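PDB 4LLS: geranyltranstransferase from Roseobacter denitrificans, which probably condenses isopentenyl diphosphate with an allylic prenyl diphosphate in a metal-dependent reaction, giving the longer prenyl diphosphates needed for carotenoids and other isoprenoids. Local coordinates for residues Arg75-Ala80 / Arg214-Asp219; Ala84-Thr89 / Val143-Ala148. One frame throughout, in Å; residues are numbered along the deposited sequence.

Contact 1 of 2, residues Arg75-Ala80 / Arg214-Asp219; sequences RLHDIA and RLAQAD
L215, in the last turn of helix 190-215, meets I79 just beyond helix 65-76. The two side chains cross at about a right angle, I79 CG1 lying 4.0 Å from L215 CB, and the I79 CD1 methyl rests 3.6 Å from L215 O. I79 reaches this place because CG1 stands beside its backbone N and anti to the carbonyl carbon (chi1 -66°). At A216 the chain leaves helical geometry, and its methyl borders two side chains of the other segment: A216 CB lies 3.7 Å from H77 CB and 4.0 Å from I79 CD1. Q217, with positive phi, is the C-prime residue of a Schellman motif; its N bonds to R214 O at 3.0 Å, and D78 plays the same part at the end of helix 65-76. A218 CB then approaches the imidazole obliquely, 3.7 Å from H77 CD2. At D219 the link turns polar: water 1 donates to D219 O at 2.6 Å and lies in the plane of the H77 ring at its edge, where its bond to H77 NE2 is weak at 3.5 Å. The D219 side chain turns instead to the backbone N of A221, capping the start of helix 221-244.

H77 ND1 bonds to T73 O and its ring meets Y292 nearly at right angles, so the imidazole is also held by its own helix and an aromatic neighbour. D78 has a salt bridge to K295. Two helix ends of the all-helical prenyltransferase fold are therefore joined by I79, L215, A216, A218 and the H77 side chain. The chemistry implies direct contact of van der Waals kind, with Schellman bonds finishing each helix on its own side and one water bonded to D219 O but only weakly to H77 NE2.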
loop_
_atom_site.group_PDB
_atom_site.type_symbol
_atom_site.label_atom_id
_atom_site.label_comp_id
_atom_site.label_asym_id
_atom_site.label_seq_id
_atom_site.Cartn_x
_atom_site.Cartn_y
_atom_site.Cartn_z
ATOM N N ARG A 75 12.324 13.953 18.310
ATOM C CA ARG A 75 13.352 14.554 19.217
ATOM C C ARG A 75 12.741 15.706 19.986
ATOM O O ARG A 75 12.890 15.832 21.225
ATOM C CB ARG A 75 14.580 14.998 18.438
ATOM C CG ARG A 75 15.706 15.477 19.371
ATOM C CD ARG A 75 16.756 16.318 18.642
ATOM N NE ARG A 75 17.250 15.683 17.442
ATOM C CZ ARG A 75 18.234 14.795 17.420
ATOM N NH1 ARG A 75 18.771 14.365 18.561
ATOM N NH2 ARG A 75 18.629 14.261 16.275
ATOM N N LEU A 76 11.965 16.525 19.296
ATOM C CA LEU A 76 11.307 17.688 19.876
ATOM C C LEU A 76 10.393 17.272 21.031
ATOM O O LEU A 76 10.198 18.032 22.003
ATOM C CB LEU A 76 10.527 18.422 18.784
ATOM C CG LEU A 76 9.785 19.671 19.150
ATOM C CD1 LEU A 76 10.730 20.766 19.623
ATOM C CD2 LEU A 76 8.995 20.152 17.934
ATOM N N HIS A 77 9.817 16.073 20.905
ATOM C CA HIS A 77 8.850 15.572 21.882
ATOM C C HIS A 77 9.485 14.502 22.786
ATOM O O HIS A 77 8.757 13.800 23.497
ATOM C CB HIS A 77 7.626 15.033 21.151
ATOM C CG HIS A 77 6.659 16.095 20.775
ATOM N ND1 HIS A 77 6.683 16.746 19.559
ATOM C CD2 HIS A 77 5.682 16.682 21.490
ATOM C CE1 HIS A 77 5.789 17.714 19.563
ATOM N NE2 HIS A 77 5.096 17.622 20.682
ATOM N N ASP A 78 10.805 14.495 22.860
ATOM C CA ASP A 78 11.585 13.574 23.713
ATOM C C ASP A 78 11.245 12.085 23.508
ATOM O O ASP A 78 11.223 11.268 24.455
ATOM C CB ASP A 78 11.407 13.932 25.204
ATOM C CG ASP A 78 11.862 15.342 25.524
ATOM O OD1 ASP A 78 12.869 15.799 24.948
ATOM O OD2 ASP A 78 11.168 15.995 26.327
ATOM N N ILE A 79 10.977 11.724 22.262
ATOM C CA ILE A 79 10.750 10.331 21.884
ATOM C C ILE A 79 12.071 9.722 21.402
ATOM O O ILE A 79 12.774 10.334 20.626
ATOM C CB ILE A 79 9.715 10.241 20.747
ATOM C CG1 ILE A 79 8.352 10.695 21.223
ATOM C CG2 ILE A 79 9.662 8.838 20.151
ATOM C CD1 ILE A 79 7.699 9.767 22.242
ATOM N N ALA A 80 12.349 8.486 21.813
ATOM C CA ALA A 80 13.619 7.825 21.534
ATOM C C ALA A 80 13.791 7.635 20.030
ATOM O O ALA A 80 12.852 7.199 19.348
ATOM C CB ALA A 80 13.668 6.465 22.227
ATOM N N ARG A 214 2.364 12.863 17.440
ATOM C CA ARG A 214 1.544 11.673 17.573
ATOM C C ARG A 214 2.232 10.598 18.427
ATOM O O ARG A 214 1.603 9.954 19.283
ATOM C CB ARG A 214 1.166 11.152 16.191
ATOM C CG ARG A 214 0.122 11.996 15.505
ATOM C CD ARG A 214 -0.321 11.375 14.195
ATOM N NE ARG A 214 -1.429 12.111 13.581
ATOM C CZ ARG A 214 -1.467 12.577 12.342
ATOM N NH1 ARG A 214 -0.461 12.382 11.505
ATOM N NH2 ARG A 214 -2.563 13.195 11.911
ATOM N N LEU A 215 3.528 10.411 18.262
ATOM C CA LEU A 215 4.292 9.428 19.017
ATOM C C LEU A 215 4.250 9.746 20.519
ATOM O O LEU A 215 4.299 8.833 21.334
ATOM C CB LEU A 215 5.735 9.374 18.554
ATOM C CG LEU A 215 5.908 8.712 17.169
ATOM C CD1 LEU A 215 7.277 8.983 16.588
ATOM C CD2 LEU A 215 5.727 7.218 17.302
ATOM N N ALA A 216 4.120 11.021 20.840
ATOM C CA ALA A 216 4.127 11.450 22.251
ATOM C C ALA A 216 2.717 11.705 22.769
ATOM O O ALA A 216 2.538 12.213 23.872
ATOM C CB ALA A 216 4.996 12.695 22.410
ATOM N N GLN A 217 1.703 11.387 21.969
ATOM C CA GLN A 217 0.307 11.605 22.333
ATOM C C GLN A 217 0.105 13.079 22.716
ATOM O O GLN A 217 -0.569 13.402 23.708
ATOM C CB GLN A 217 -0.092 10.646 23.489
ATOM C CG GLN A 217 0.120 9.154 23.159
ATOM C CD GLN A 217 0.064 8.233 24.382
ATOM O OE1 GLN A 217 1.078 7.700 24.846
ATOM N NE2 GLN A 217 -1.113 8.086 24.919
ATOM N N ALA A 218 0.724 13.962 21.930
ATOM C CA ALA A 218 0.727 15.403 22.152
ATOM C C ALA A 218 -0.048 16.138 21.075
ATOM O O ALA A 218 -0.363 15.555 20.051
ATOM C CB ALA A 218 2.148 15.920 22.189
ATOM N N ASP A 219 -0.355 17.400 21.304
ATOM C CA ASP A 219 -1.137 18.254 20.401
ATOM C C ASP A 219 -0.354 18.451 19.108
ATOM O O ASP A 219 0.824 18.791 19.130
ATOM C CB ASP A 219 -1.360 19.607 21.096
ATOM C CG ASP A 219 -2.138 20.627 20.263
ATOM O OD1 ASP A 219 -2.283 21.771 20.745
ATOM O OD2 ASP A 219 -2.593 20.341 19.161
HETATM O O HOH W 1 2.261 19.586 21.207
#

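Contact 2 of 2, residues Ala84-Thr89 / Val143-Ala148; sequences AIWSAT and VTHPGA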
loop_
_atom_site.group_PDB
_atom_site.type_symbol
_atom_site.label_atom_id
_atom_site.label_comp_id
_atom_site.label_asym_id
_atom_site.label_seq_id
_atom_site.Cartn_x
_atom_site.Cartn_y
_atom_site.Cartn_z
ATOM N N ALA A 84 11.557 6.062 16.935
ATOM C CA ALA A 84 11.116 6.943 15.868
ATOM C C ALA A 84 11.592 6.433 14.520
ATOM O O ALA A 84 10.949 6.693 13.510
ATOM C CB ALA A 84 11.643 8.339 16.112
ATOM N N ILE A 85 12.725 5.739 14.472
ATOM C CA ILE A 85 13.256 5.206 13.205
ATOM C C ILE A 85 12.207 4.370 12.439
ATOM O O ILE A 85 12.248 4.304 11.215
ATOM C CB ILE A 85 14.572 4.435 13.422
ATOM C CG1 ILE A 85 15.268 4.202 12.104
ATOM C CG2 ILE A 85 14.342 3.124 14.171
ATOM C CD1 ILE A 85 15.673 5.439 11.329
ATOM N N TRP A 86 11.339 3.637 13.154
ATOM C CA TRP A 86 10.349 2.810 12.482
ATOM C C TRP A 86 9.426 3.695 11.637
ATOM O O TRP A 86 9.114 3.354 10.481
ATOM C CB TRP A 86 9.559 1.979 13.490
ATOM C CG TRP A 86 10.407 0.927 14.151
ATOM C CD1 TRP A 86 11.147 1.061 15.282
ATOM C CD2 TRP A 86 10.684 -0.362 13.627
ATOM N NE1 TRP A 86 11.914 -0.088 15.482
ATOM C CE2 TRP A 86 11.653 -0.974 14.471
ATOM C CE3 TRP A 86 10.270 -1.039 12.472
ATOM C CZ2 TRP A 86 12.168 -2.237 14.210
ATOM C CZ3 TRP A 86 10.752 -2.288 12.244
ATOM C CH2 TRP A 86 11.674 -2.897 13.122
ATOM N N SER A 87 8.902 4.758 12.233
ATOM C CA SER A 87 7.998 5.655 11.521
ATOM C C SER A 87 8.736 6.466 10.455
ATOM O O SER A 87 8.187 6.763 9.376
ATOM C CB SER A 87 7.339 6.597 12.504
ATOM O OG SER A 87 6.408 5.918 13.298
ATOM N N ALA A 88 9.982 6.813 10.701
ATOM C CA ALA A 88 10.777 7.511 9.699
ATOM C C ALA A 88 10.998 6.659 8.460
ATOM O O ALA A 88 10.933 7.150 7.319
ATOM C CB ALA A 88 12.136 7.955 10.299
ATOM N N THR A 89 11.389 5.403 8.666
ATOM C CA THR A 89 11.541 4.467 7.580
ATOM C C THR A 89 10.206 4.202 6.886
ATOM O O THR A 89 10.157 4.100 5.662
ATOM C CB THR A 89 12.247 3.195 8.068
ATOM O OG1 THR A 89 13.461 3.601 8.759
ATOM C CG2 THR A 89 12.608 2.290 6.967
ATOM N N VAL A 143 5.229 0.922 10.622
ATOM C CA VAL A 143 4.599 1.781 11.604
ATOM C C VAL A 143 3.831 0.998 12.654
ATOM O O VAL A 143 3.564 1.530 13.756
ATOM C CB VAL A 143 3.762 2.859 10.877
ATOM C CG1 VAL A 143 2.431 2.367 10.383
ATOM C CG2 VAL A 143 3.693 4.160 11.635
ATOM N N THR A 144 3.463 -0.258 12.384
ATOM C CA THR A 144 2.722 -1.054 13.321
ATOM C C THR A 144 3.575 -2.069 14.063
ATOM O O THR A 144 3.100 -2.745 14.981
ATOM C CB THR A 144 1.500 -1.737 12.676
ATOM O OG1 THR A 144 1.903 -2.581 11.609
ATOM C CG2 THR A 144 0.474 -0.713 12.217
ATOM N N HIS A 145 4.821 -2.211 13.628
ATOM C CA HIS A 145 5.779 -3.053 14.332
ATOM C C HIS A 145 5.857 -2.592 15.784
ATOM O O HIS A 145 5.812 -1.402 16.052
ATOM C CB HIS A 145 7.099 -2.910 13.647
ATOM C CG HIS A 145 8.129 -3.861 14.147
ATOM N ND1 HIS A 145 8.746 -3.676 15.352
ATOM C CD2 HIS A 145 8.711 -4.936 13.569
ATOM C CE1 HIS A 145 9.632 -4.643 15.535
ATOM N NE2 HIS A 145 9.627 -5.428 14.472
ATOM N N PRO A 146 5.999 -3.536 16.725
ATOM C CA PRO A 146 5.991 -3.136 18.126
ATOM C C PRO A 146 7.130 -2.173 18.513
ATOM O O PRO A 146 6.989 -1.423 19.505
ATOM C CB PRO A 146 6.111 -4.463 18.887
ATOM C CG PRO A 146 6.393 -5.518 17.893
ATOM C CD PRO A 146 5.986 -4.990 16.529
ATOM N N GLY A 147 8.181 -2.160 17.728
ATOM C CA GLY A 147 9.301 -1.268 17.990
ATOM C C GLY A 147 8.945 0.184 17.772
ATOM O O GLY A 147 9.604 1.073 18.311
ATOM N N ALA A 148 7.867 0.444 17.035
ATOM C CA ALA A 148 7.515 1.833 16.689
ATOM C C ALA A 148 7.049 2.660 17.864
ATOM O O ALA A 148 7.131 3.902 17.827
ATOM C CB ALA A 148 6.451 1.882 15.556
HETATM O O HOH W 2 7.942 5.173 15.452
#
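W86 of helix 81-102 stacks on H145, the first residue past helix 125-144, in the tight part of the contact. The six-membered ring of the indole and the imidazole lie face to face with centroids 3.9 Å apart and planes only 12° from parallel. W86 CH2 sits over the centre of the imidazole, 3.5 Å from H145 NE2. The H145 ring is brought there with CG anti to the backbone N (chi1 -172°), and at its edge G147 N donates to H145 ND1 at 2.9 Å, nearly straight at 163° and close to the ring plane. P146 CD lies above the opposite imidazole face, toward its rim. On the same indole face G147 CA makes a CH-pi contact with the five-membered ring, 4.1 Å from its centroid. A148 N also lies over this face, and A148 CB packs 3.7 Å from W86 CB, beside the ring.

Along the inner flank the fit is sparser. S87 OG touches V143 CG2 at 3.6 Å, and water 2 links S87 to the turn, accepting from S87 OG and donating to A148 O at 2.8 Å. This looser flank is buried, with helices 65-76 and 152-166 beside S87, whereas W86 and H145 are partly exposed. H38 of helix 22-43 meets W86 edge-to-face, and R164 of the second subunit packs on H145, placing the stack near the dimer interface.

The contact thus pins the 145-148 turn against helix 81-102. Its chemistry implies direct attraction by stacking and dispersion, an imidazole whose rotation the G147 N-H bond and the W86 stack probably help to fix, with ND1 likely the unprotonated nitrogen of a neutral ring, and one water bridging the buried hydroxyl and the turn.

Contact 2 is nested within the chain loop closed by contact 1, and their centres lie 13 Å apart on the same side of the chain's centre. L215 joins them directly: L215 CD2 comes within 3.6 Å of A148 O and 4.3 Å of S87 OG in contact 2. Helices 65-76 and 81-102, consecutive in sequence, carry one segment of each contact. Both contacts lie away from the diphosphate and calcium sites, although helix 81-102 runs on to the ligand-pocket residues H95, S98 and D102. Contact 1, joining two helix ends, has its centre about 20 Å from the chain's centre; that of contact 2, joining a turn to helix 81-102, lies about 17 Å from it.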